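Local coordinates for protein beta-n-acetylhexosaminidase (Streptococcus pneumoniae, PDB 4AZI) that probably removes terminal beta-linked N-acetylglucosamine from glycans, as one of two tandem family 20 glycoside hydrolase catalytic modules of an exo-beta-D-N-acetylglucosaminidase, at residues 81-86 and 331-336; 47-52 and 120-125. The protein carries 2 engineered substitutions. All coordinates share one frame; numbering follows the deposited sequence.

In the fold
Contact 1 sets the end of helix 69-83 against the loop after strand 321-329, contact 2 the loop after strand 41-45 against the start of helix 122-130; both lie at the closed eight-stranded barrel, about 12 Å apart, centre to centre. Y83 is shared ground: its ring atom CE1 packs 3.6 Å from D49 OD2 of contact 2. A second link is a probable hydrogen bond of 3.1 Å from R52 NH2 to Y84 O. Each contact brings one residue to the inhibitor OAN, D331 and H120 respectively, the H120 side chain lying about 3 Å from OAN between nearest atoms. R19, another pocket residue, touches Y83, D49 and H120.

Contact 1 of 2, residues 81-86 and 331-336; sequences KAYYDD and DRPSAE. With OAN (O-(2-acetamido-2-deoxy D-glucopyranosylidene) amino-N-phenylcarbamate), chain C.
Y83 of helix 69-83 and its neighbour Y84 make a small surface packing contact, with one bridging water, against P333 and S334 of the loop between the last barrel strand, 321-329, and helix 339-352. P333 lies between the two tyrosines. Y83 meets it tip to tip, OH coming 3.5 Å from P333 CG. Y84 slides past the proline in the opposing direction, with P333 CG 4.3 Å from the ring centroid and 30° off the normal, an off-centre CH-pi contact. On the other side of that ring the backbone N of D86 stands 3.8 Å above the plane, over the ring centre, which leaves the Y84 ring sandwiched between proline and its own chain. The far end of Y84 runs on to S334, where OH touches CA at 3.2 Å.

Y83 has CG anti to its backbone N (chi1 162°), which carries the hydroxyl toward the pocket loop. There a water in the ring plane lies 2.6 Å from Y83 OH and donates to D331 O. A type I turn from R332 to A335 shapes the loop, and K20 NZ is hydrogen-bonded to both P333 O and A335 O.

D331 turns its CB away from the tyrosine segment, and its carboxylate meets the inhibitor. OAK, on ring carbon 4, donates to OD1 at 2.6 Å, and OAM, on the exocyclic carbon, to OD2 at 2.7 Å. A carboxylate that accepts from the 4- and 6-hydroxyls of the sugar, on a loop after the eighth strand, is consistent with the TIM-barrel active site of a family 20 hexosaminidase.

Contact 2 of 2, residues 47-52 and 120-125; sequences GNDGLR and HMDAML
D49 and H120 are bonded twice, through backbone and side chain, where the loop after strand 41-45 meets the start of helix 122-130. This is the tight part of the contact. D49 N donates to H120 O at 2.7 Å. D49 CG lies anti to its carbonyl carbon (chi1 -64°), and OD1 takes the N-H of H120 ND1 at 2.8 Å on its syn side, with carboxylate and imidazole only 15° from coplanar. This His-carboxylate bond fixes the rotation of the ring, whose NE2 is hydrogen-bonded to E183 in the inhibitor pocket. N48 runs beside H120, its OD1 3.5 Å from H120 CB; its amide is held by D16 and N116.

M121 takes the N-cap position of the helix, and D49 O receives A123 N at 2.9 Å, giving one of the first helical N-H groups a partner from a different loop of the TIM barrel. Buried apolar packing follows, with A123 CB 3.9 Å from L51 CB.

Packing gives way to water toward D122, which is partly exposed. Its OD1 stands 3.5 Å from D49 OD1, two like charges side by side. A water donating to D49 OD2 and, at 2.7 Å, to D122 OD2 would probably ease their repulsion, as would the salt bridge from R19 NE to D49 OD2.

Contact 1 of 2, residues 81-86 and 331-336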
ATOM      1  N   LYS A  81      -4.554  -1.750 -20.603  1.00 16.55           N
ATOM      2  CA  LYS A  81      -3.777  -2.288 -21.728  1.00 16.65           C
ATOM      3  C   LYS A  81      -2.942  -1.218 -22.449  1.00 16.45           C
ATOM      4  O   LYS A  81      -1.856  -1.517 -22.941  1.00 16.38           O
ATOM      5  CB  LYS A  81      -4.689  -3.027 -22.713  1.00 17.36           C
ATOM      6  CG  LYS A  81      -5.326  -4.276 -22.126  1.00 17.89           C
ATOM      7  CD  LYS A  81      -5.933  -5.162 -23.198  1.00 18.69           C
ATOM      8  CE  LYS A  81      -6.108  -6.573 -22.660  1.00 18.94           C
ATOM      9  NZ  LYS A  81      -6.845  -7.435 -23.619  1.00 19.60           N
ATOM     10  N   ALA A  82      -3.441   0.021 -22.490  1.00 16.29           N
ATOM     11  CA  ALA A  82      -2.717   1.150 -23.099  1.00 15.99           C
ATOM     12  C   ALA A  82      -1.499   1.577 -22.284  1.00 15.89           C
ATOM     13  O   ALA A  82      -0.521   2.101 -22.835  1.00 15.67           O
ATOM     14  CB  ALA A  82      -3.645   2.339 -23.303  1.00 15.64           C
ATOM     15  N   TYR A  83      -1.573   1.396 -20.969  1.00 15.72           N
ATOM     16  CA  TYR A  83      -0.392   1.605 -20.142  1.00 15.60           C
ATOM     17  C   TYR A  83       0.573   0.431 -20.325  1.00 15.54           C
ATOM     18  O   TYR A  83       1.746   0.632 -20.655  1.00 15.55           O
ATOM     19  CB  TYR A  83      -0.727   1.839 -18.656  1.00 15.44           C
ATOM     20  CG  TYR A  83       0.490   1.626 -17.798  1.00 15.09           C
ATOM     21  CD1 TYR A  83       1.549   2.544 -17.817  1.00 15.01           C
ATOM     22  CD2 TYR A  83       0.627   0.464 -17.034  1.00 14.95           C
ATOM     23  CE1 TYR A  83       2.697   2.325 -17.071  1.00 15.07           C
ATOM     24  CE2 TYR A  83       1.773   0.236 -16.282  1.00 14.97           C
ATOM     25  CZ  TYR A  83       2.799   1.170 -16.304  1.00 15.14           C
ATOM     26  OH  TYR A  83       3.935   0.941 -15.565  1.00 15.21           O
ATOM     27  N   TYR A  84       0.072  -0.788 -20.112  1.00 15.89           N
ATOM     28  CA  TYR A  84       0.860  -2.007 -20.308  1.00 15.68           C
ATOM     29  C   TYR A  84      -0.043  -3.221 -20.507  1.00 16.09           C
ATOM     30  O   TYR A  84      -0.796  -3.603 -19.606  1.00 15.66           O
ATOM     31  CB  TYR A  84       1.846  -2.243 -19.145  1.00 15.66           C
ATOM     32  CG  TYR A  84       2.611  -3.555 -19.225  1.00 15.73           C
ATOM     33  CD1 TYR A  84       3.382  -3.875 -20.347  1.00 16.09           C
ATOM     34  CD2 TYR A  84       2.564  -4.474 -18.181  1.00 15.83           C
ATOM     35  CE1 TYR A  84       4.077  -5.079 -20.425  1.00 15.86           C
ATOM     36  CE2 TYR A  84       3.260  -5.670 -18.244  1.00 15.86           C
ATOM     37  CZ  TYR A  84       4.016  -5.965 -19.363  1.00 15.87           C
ATOM     38  OH  TYR A  84       4.697  -7.155 -19.420  1.00 16.06           O
ATOM     39  N   ASP A  85       0.037  -3.822 -21.693  1.00 16.48           N
ATOM     40  CA  ASP A  85      -0.759  -5.003 -22.009  1.00 17.25           C
ATOM     41  C   ASP A  85      -0.038  -6.249 -21.523  1.00 17.19           C
ATOM     42  O   ASP A  85       0.515  -7.007 -22.316  1.00 17.54           O
ATOM     43  CB  ASP A  85      -1.055  -5.093 -23.515  1.00 17.63           C
ATOM     44  CG  ASP A  85      -2.206  -6.048 -23.836  1.00 18.35           C
ATOM     45  OD1 ASP A  85      -2.582  -6.887 -22.985  1.00 18.34           O
ATOM     46  OD2 ASP A  85      -2.751  -5.953 -24.955  1.00 19.69           O
ATOM     47  N   ASP A  86      -0.064  -6.449 -20.209  1.00 17.01           N
ATOM     48  CA  ASP A  86       0.557  -7.598 -19.555  1.00 16.66           C
ATOM     49  C   ASP A  86       0.012  -8.923 -20.078  1.00 16.91           C
ATOM     50  O   ASP A  86      -1.192  -9.161 -20.005  1.00 16.83           O
ATOM     51  CB  ASP A  86       0.332  -7.510 -18.043  1.00 16.49           C
ATOM     52  CG  ASP A  86       1.289  -8.378 -17.253  1.00 15.93           C
ATOM     53  OD1 ASP A  86       1.608  -9.497 -17.697  1.00 16.05           O
ATOM     54  OD2 ASP A  86       1.720  -7.940 -16.175  1.00 15.75           O
ATOM     55  N   ASP A 331       8.106  -0.535 -11.807  1.00 13.89           N
ATOM     56  CA  ASP A 331       8.402   0.527 -12.799  1.00 14.86           C
ATOM     57  C   ASP A 331       8.559   0.043 -14.244  1.00 15.50           C
ATOM     58  O   ASP A 331       8.085   0.681 -15.180  1.00 15.41           O
ATOM     59  CB  ASP A 331       9.642   1.329 -12.383  1.00 15.12           C
ATOM     60  CG  ASP A 331       9.457   2.057 -11.055  1.00 15.13           C
ATOM     61  OD1 ASP A 331       8.836   1.487 -10.125  1.00 14.78           O
ATOM     62  OD2 ASP A 331       9.939   3.201 -10.934  1.00 15.08           O
ATOM     63  N   ARG A 332       9.244  -1.078 -14.420  1.00 16.31           N
ATOM     64  CA  ARG A 332       9.269  -1.756 -15.706  1.00 17.53           C
ATOM     65  C   ARG A 332       8.484  -3.057 -15.537  1.00 17.12           C
ATOM     66  O   ARG A 332       9.028  -4.065 -15.085  1.00 16.60           O
ATOM     67  CB  ARG A 332      10.717  -1.983 -16.161  1.00 19.06           C
ATOM     68  CG  ARG A 332      11.468  -0.682 -16.442  1.00 21.02           C
ATOM     69  CD  ARG A 332      12.981  -0.868 -16.520  1.00 23.31           C
ATOM     70  NE  ARG A 332      13.530  -1.326 -15.243  1.00 25.81           N
ATOM     71  CZ  ARG A 332      14.094  -2.517 -15.039  1.00 27.52           C
ATOM     72  NH1 ARG A 332      14.221  -3.394 -16.035  1.00 28.35           N
ATOM     73  NH2 ARG A 332      14.538  -2.831 -13.830  1.00 28.11           N
ATOM     74  N   PRO A 333       7.176  -3.032 -15.864  1.00 17.14           N
ATOM     75  CA  PRO A 333       6.340  -4.176 -15.483  1.00 17.26           C
ATOM     76  C   PRO A 333       6.522  -5.412 -16.367  1.00 17.75           C
ATOM     77  O   PRO A 333       5.996  -6.480 -16.039  1.00 17.27           O
ATOM     78  CB  PRO A 333       4.908  -3.633 -15.581  1.00 17.08           C
ATOM     79  CG  PRO A 333       5.001  -2.294 -16.264  1.00 17.45           C
ATOM     80  CD  PRO A 333       6.428  -2.024 -16.635  1.00 17.41           C
ATOM     81  N   SER A 334       7.262  -5.280 -17.467  1.00 17.96           N
ATOM     82  CA  SER A 334       7.593  -6.454 -18.281  1.00 18.90           C
ATOM     83  C   SER A 334       8.661  -7.320 -17.612  1.00 19.18           C
ATOM     84  O   SER A 334       8.855  -8.476 -17.998  1.00 19.21           O
ATOM     85  CB  SER A 334       8.017  -6.060 -19.698  1.00 19.03           C
ATOM     86  OG  SER A 334       9.216  -5.320 -19.670  1.00 19.83           O
ATOM     87  N   ALA A 335       9.337  -6.763 -16.606  1.00 19.47           N
ATOM     88  CA  ALA A 335      10.345  -7.503 -15.849  1.00 20.44           C
ATOM     89  C   ALA A 335       9.699  -8.686 -15.147  1.00 20.76           C
ATOM     90  O   ALA A 335       8.562  -8.598 -14.683  1.00 20.37           O
ATOM     91  CB  ALA A 335      11.041  -6.601 -14.844  1.00 20.31           C
ATOM     92  N   GLU A 336      10.429  -9.795 -15.092  1.00 21.53           N
ATOM     93  CA  GLU A 336       9.914 -11.026 -14.517  1.00 21.65           C
ATOM     94  C   GLU A 336       9.824 -10.910 -12.998  1.00 20.84           C
ATOM     95  O   GLU A 336      10.817 -10.602 -12.338  1.00 20.50           O
ATOM     96  CB  GLU A 336      10.805 -12.205 -14.913  1.00 22.89           C
ATOM     97  CG  GLU A 336      10.323 -13.551 -14.397  1.00 24.62           C
ATOM     98  CD  GLU A 336      11.348 -14.659 -14.573  1.00 25.84           C
ATOM     99  OE1 GLU A 336      12.458 -14.388 -15.085  1.00 27.29           O
ATOM    100  OE2 GLU A 336      11.042 -15.809 -14.200  1.00 26.60           O
TER
HETATM  101  CAH OAN C2038       5.619   6.989  -3.515  1.00 10.13           C
HETATM  102  CAG OAN C2038       6.644   6.363  -4.472  1.00 10.25           C
HETATM  103  OAN OAN C2038       7.528   5.638  -4.038  1.00 10.06           O
HETATM  104  NAI OAN C2038       6.494   6.680  -5.760  1.00 10.69           N
HETATM  105  CAB OAN C2038       7.352   6.185  -6.857  1.00 11.33           C
HETATM  106  CAC OAN C2038       6.870   4.803  -7.302  1.00 11.22           C
HETATM  107  OAJ OAN C2038       5.775   4.955  -8.214  1.00 11.11           O
HETATM  108  CAD OAN C2038       7.989   4.017  -7.969  1.00 11.61           C
HETATM  109  OAK OAN C2038       7.450   2.766  -8.372  1.00 11.78           O
HETATM  110  CAE OAN C2038       9.122   3.788  -6.956  1.00 11.69           C
HETATM  111  CAF OAN C2038      10.341   3.047  -7.514  1.00 12.02           C
HETATM  112  OAM OAN C2038      10.988   3.836  -8.518  1.00 12.22           O
HETATM  113  OAL OAN C2038       9.592   5.022  -6.350  1.00 11.82           O
HETATM  114  CAA OAN C2038       8.846   6.163  -6.467  1.00 11.89           C
HETATM  115  NAY OAN C2038       9.459   7.298  -6.212  1.00 13.01           N
HETATM  116  OAQ OAN C2038      10.778   7.205  -5.878  1.00 14.48           O
HETATM  117  CAP OAN C2038      11.534   8.277  -6.258  1.00 14.97           C
HETATM  118  OAR OAN C2038      12.725   8.327  -5.943  1.00 14.75           O
HETATM  119  NAO OAN C2038      10.915   9.229  -6.973  1.00 16.09           N
HETATM  120  CAS OAN C2038      11.474  10.372  -7.399  1.00 17.22           C
HETATM  121  CAT OAN C2038      10.815  11.568  -7.116  1.00 17.14           C
HETATM  122  CAU OAN C2038      11.347  12.787  -7.537  1.00 17.41           C
HETATM  123  CAV OAN C2038      12.547  12.815  -8.244  1.00 17.79           C
HETATM  124  CAW OAN C2038      13.216  11.618  -8.536  1.00 17.97           C
HETATM  125  CAX OAN C2038      12.681  10.397  -8.117  1.00 17.48           C
HETATM  126  O   HOH W   1       5.986   2.504 -15.871  1.00 22.37           O

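Contact 2 of 2, residues 47-52 and 120-125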
ATOM      1  N   GLY A  47      -4.688   0.478  -8.198  1.00 10.38           N
ATOM      2  CA  GLY A  47      -4.555   1.556  -9.165  1.00 10.40           C
ATOM      3  C   GLY A  47      -3.213   2.227  -8.952  1.00 10.34           C
ATOM      4  O   GLY A  47      -2.977   2.819  -7.897  1.00 10.44           O
ATOM      5  N   ASN A  48      -2.335   2.117  -9.948  1.00 10.31           N
ATOM      6  CA  ASN A  48      -1.010   2.751  -9.931  1.00 10.33           C
ATOM      7  C   ASN A  48      -0.467   2.657 -11.349  1.00 10.59           C
ATOM      8  O   ASN A  48       0.121   1.628 -11.748  1.00 10.66           O
ATOM      9  CB  ASN A  48      -0.085   2.091  -8.898  1.00  9.97           C
ATOM     10  CG  ASN A  48       1.195   2.878  -8.646  1.00  9.86           C
ATOM     11  OD1 ASN A  48       1.169   4.063  -8.278  1.00  9.30           O
ATOM     12  ND2 ASN A  48       2.328   2.207  -8.806  1.00  9.21           N
ATOM     13  N   ASP A  49      -0.721   3.723 -12.114  1.00 10.87           N
ATOM     14  CA  ASP A  49      -0.562   3.750 -13.578  1.00 11.12           C
ATOM     15  C   ASP A  49      -1.642   2.887 -14.239  1.00 11.18           C
ATOM     16  O   ASP A  49      -2.618   3.410 -14.764  1.00 10.51           O
ATOM     17  CB  ASP A  49       0.857   3.340 -14.019  1.00 11.38           C
ATOM     18  CG  ASP A  49       1.927   4.318 -13.539  1.00 11.87           C
ATOM     19  OD1 ASP A  49       1.622   5.187 -12.693  1.00 12.04           O
ATOM     20  OD2 ASP A  49       3.074   4.228 -14.024  1.00 12.43           O
ATOM     21  N   GLY A  50      -1.465   1.569 -14.213  1.00 11.50           N
ATOM     22  CA  GLY A  50      -2.546   0.671 -14.602  1.00 11.90           C
ATOM     23  C   GLY A  50      -3.598   0.600 -13.506  1.00 12.36           C
ATOM     24  O   GLY A  50      -3.328   0.934 -12.340  1.00 12.43           O
ATOM     25  N   LEU A  51      -4.798   0.171 -13.875  0.50 12.46           N
ATOM     26  CA  LEU A  51      -5.867  -0.055 -12.909  0.50 12.47           C
ATOM     27  C   LEU A  51      -6.341  -1.495 -13.036  0.50 12.61           C
ATOM     28  O   LEU A  51      -7.116  -1.827 -13.935  0.50 12.80           O
ATOM     29  CB  LEU A  51      -7.015   0.930 -13.136  0.50 12.39           C
ATOM     30  CG  LEU A  51      -8.220   0.776 -12.211  0.50 12.39           C
ATOM     31  CD1 LEU A  51      -8.791  -0.617 -12.368  0.50 12.33           C
ATOM     32  CD2 LEU A  51      -7.859   1.047 -10.757  0.50 12.22           C
ATOM     33  N   ARG A  52      -5.866  -2.339 -12.121  1.00 12.59           N
ATOM     34  CA  ARG A  52      -5.994  -3.789 -12.230  1.00 12.67           C
ATOM     35  C   ARG A  52      -6.975  -4.393 -11.228  1.00 12.89           C
ATOM     36  O   ARG A  52      -6.719  -5.452 -10.637  1.00 13.29           O
ATOM     37  CB  ARG A  52      -4.607  -4.442 -12.135  1.00 12.73           C
ATOM     38  CG  ARG A  52      -3.601  -3.845 -13.115  1.00 12.65           C
ATOM     39  CD  ARG A  52      -2.382  -4.732 -13.320  1.00 12.66           C
ATOM     40  NE  ARG A  52      -1.489  -4.158 -14.330  1.00 12.31           N
ATOM     41  CZ  ARG A  52      -1.610  -4.357 -15.641  1.00 12.04           C
ATOM     42  NH1 ARG A  52      -2.573  -5.132 -16.114  1.00 12.04           N
ATOM     43  NH2 ARG A  52      -0.758  -3.784 -16.482  1.00 11.93           N
ATOM     44  N   HIS A 120      -0.227   9.047 -11.283  1.00  8.95           N
ATOM     45  CA  HIS A 120      -0.179   7.590 -11.436  1.00  9.36           C
ATOM     46  C   HIS A 120      -1.512   6.976 -11.820  1.00  9.60           C
ATOM     47  O   HIS A 120      -1.919   5.939 -11.284  1.00  9.62           O
ATOM     48  CB  HIS A 120       0.376   6.954 -10.166  1.00  9.22           C
ATOM     49  CG  HIS A 120       1.826   7.271  -9.919  1.00  9.50           C
ATOM     50  ND1 HIS A 120       2.824   6.721 -10.647  1.00  9.82           N
ATOM     51  CD2 HIS A 120       2.434   8.102  -8.983  1.00  9.37           C
ATOM     52  CE1 HIS A 120       4.005   7.183 -10.198  1.00  9.78           C
ATOM     53  NE2 HIS A 120       3.763   8.027  -9.179  1.00  9.16           N
ATOM     54  N   MET A 121      -2.192   7.614 -12.766  1.00 10.11           N
ATOM     55  CA  MET A 121      -3.532   7.199 -13.173  1.00 10.74           C
ATOM     56  C   MET A 121      -3.687   7.180 -14.694  1.00 11.58           C
ATOM     57  O   MET A 121      -4.730   7.579 -15.229  1.00 11.60           O
ATOM     58  CB  MET A 121      -4.597   8.089 -12.516  1.00 10.49           C
ATOM     59  CG  MET A 121      -4.430   9.570 -12.807  1.00 10.52           C
ATOM     60  SD  MET A 121      -5.743  10.598 -12.146  1.00 10.31           S
ATOM     61  CE  MET A 121      -7.139  10.120 -13.158  1.00 10.04           C
ATOM     62  N   ASP A 122      -2.660   6.672 -15.378  1.00 12.25           N
ATOM     63  CA  ASP A 122      -2.666   6.524 -16.839  1.00 12.75           C
ATOM     64  C   ASP A 122      -3.951   5.839 -17.315  1.00 13.05           C
ATOM     65  O   ASP A 122      -4.584   6.268 -18.280  1.00 12.95           O
ATOM     66  CB  ASP A 122      -1.475   5.672 -17.309  1.00 13.02           C
ATOM     67  CG  ASP A 122      -0.121   6.172 -16.796  1.00 13.69           C
ATOM     68  OD1 ASP A 122       0.025   6.432 -15.581  1.00 13.53           O
ATOM     69  OD2 ASP A 122       0.821   6.258 -17.616  1.00 14.31           O
ATOM     70  N   ALA A 123      -4.313   4.752 -16.643  1.00 13.02           N
ATOM     71  CA  ALA A 123      -5.425   3.917 -17.084  1.00 13.40           C
ATOM     72  C   ALA A 123      -6.752   4.652 -16.999  1.00 13.52           C
ATOM     73  O   ALA A 123      -7.560   4.569 -17.924  1.00 13.46           O
ATOM     74  CB  ALA A 123      -5.471   2.620 -16.293  1.00 13.18           C
ATOM     75  N   MET A 124      -6.955   5.391 -15.906  1.00 13.73           N
ATOM     76  CA  MET A 124      -8.188   6.146 -15.695  1.00 13.80           C
ATOM     77  C   MET A 124      -8.337   7.281 -16.703  1.00 13.83           C
ATOM     78  O   MET A 124      -9.446   7.579 -17.137  1.00 13.53           O
ATOM     79  CB  MET A 124      -8.262   6.695 -14.267  1.00 14.31           C
ATOM     80  CG  MET A 124      -8.318   5.634 -13.177  1.00 14.89           C
ATOM     81  SD  MET A 124      -8.595   6.459 -11.606  1.00 16.11           S
ATOM     82  CE  MET A 124      -7.782   5.376 -10.443  1.00 15.09           C
ATOM     83  N   LEU A 125      -7.217   7.889 -17.089  1.00 13.69           N
ATOM     84  CA  LEU A 125      -7.212   8.980 -18.067  1.00 13.55           C
ATOM     85  C   LEU A 125      -7.713   8.543 -19.444  1.00 13.65           C
ATOM     86  O   LEU A 125      -8.556   9.206 -20.037  1.00 13.93           O
ATOM     87  CB  LEU A 125      -5.814   9.609 -18.177  1.00 13.63           C
ATOM     88  CG  LEU A 125      -5.213  10.283 -16.937  1.00 13.59           C
ATOM     89  CD1 LEU A 125      -3.744  10.591 -17.177  1.00 13.67           C
ATOM     90  CD2 LEU A 125      -5.965  11.537 -16.502  1.00 13.62           C
TER
HETATM   91  O   HOH W   2       3.180   5.785 -16.505  1.00 16.01           O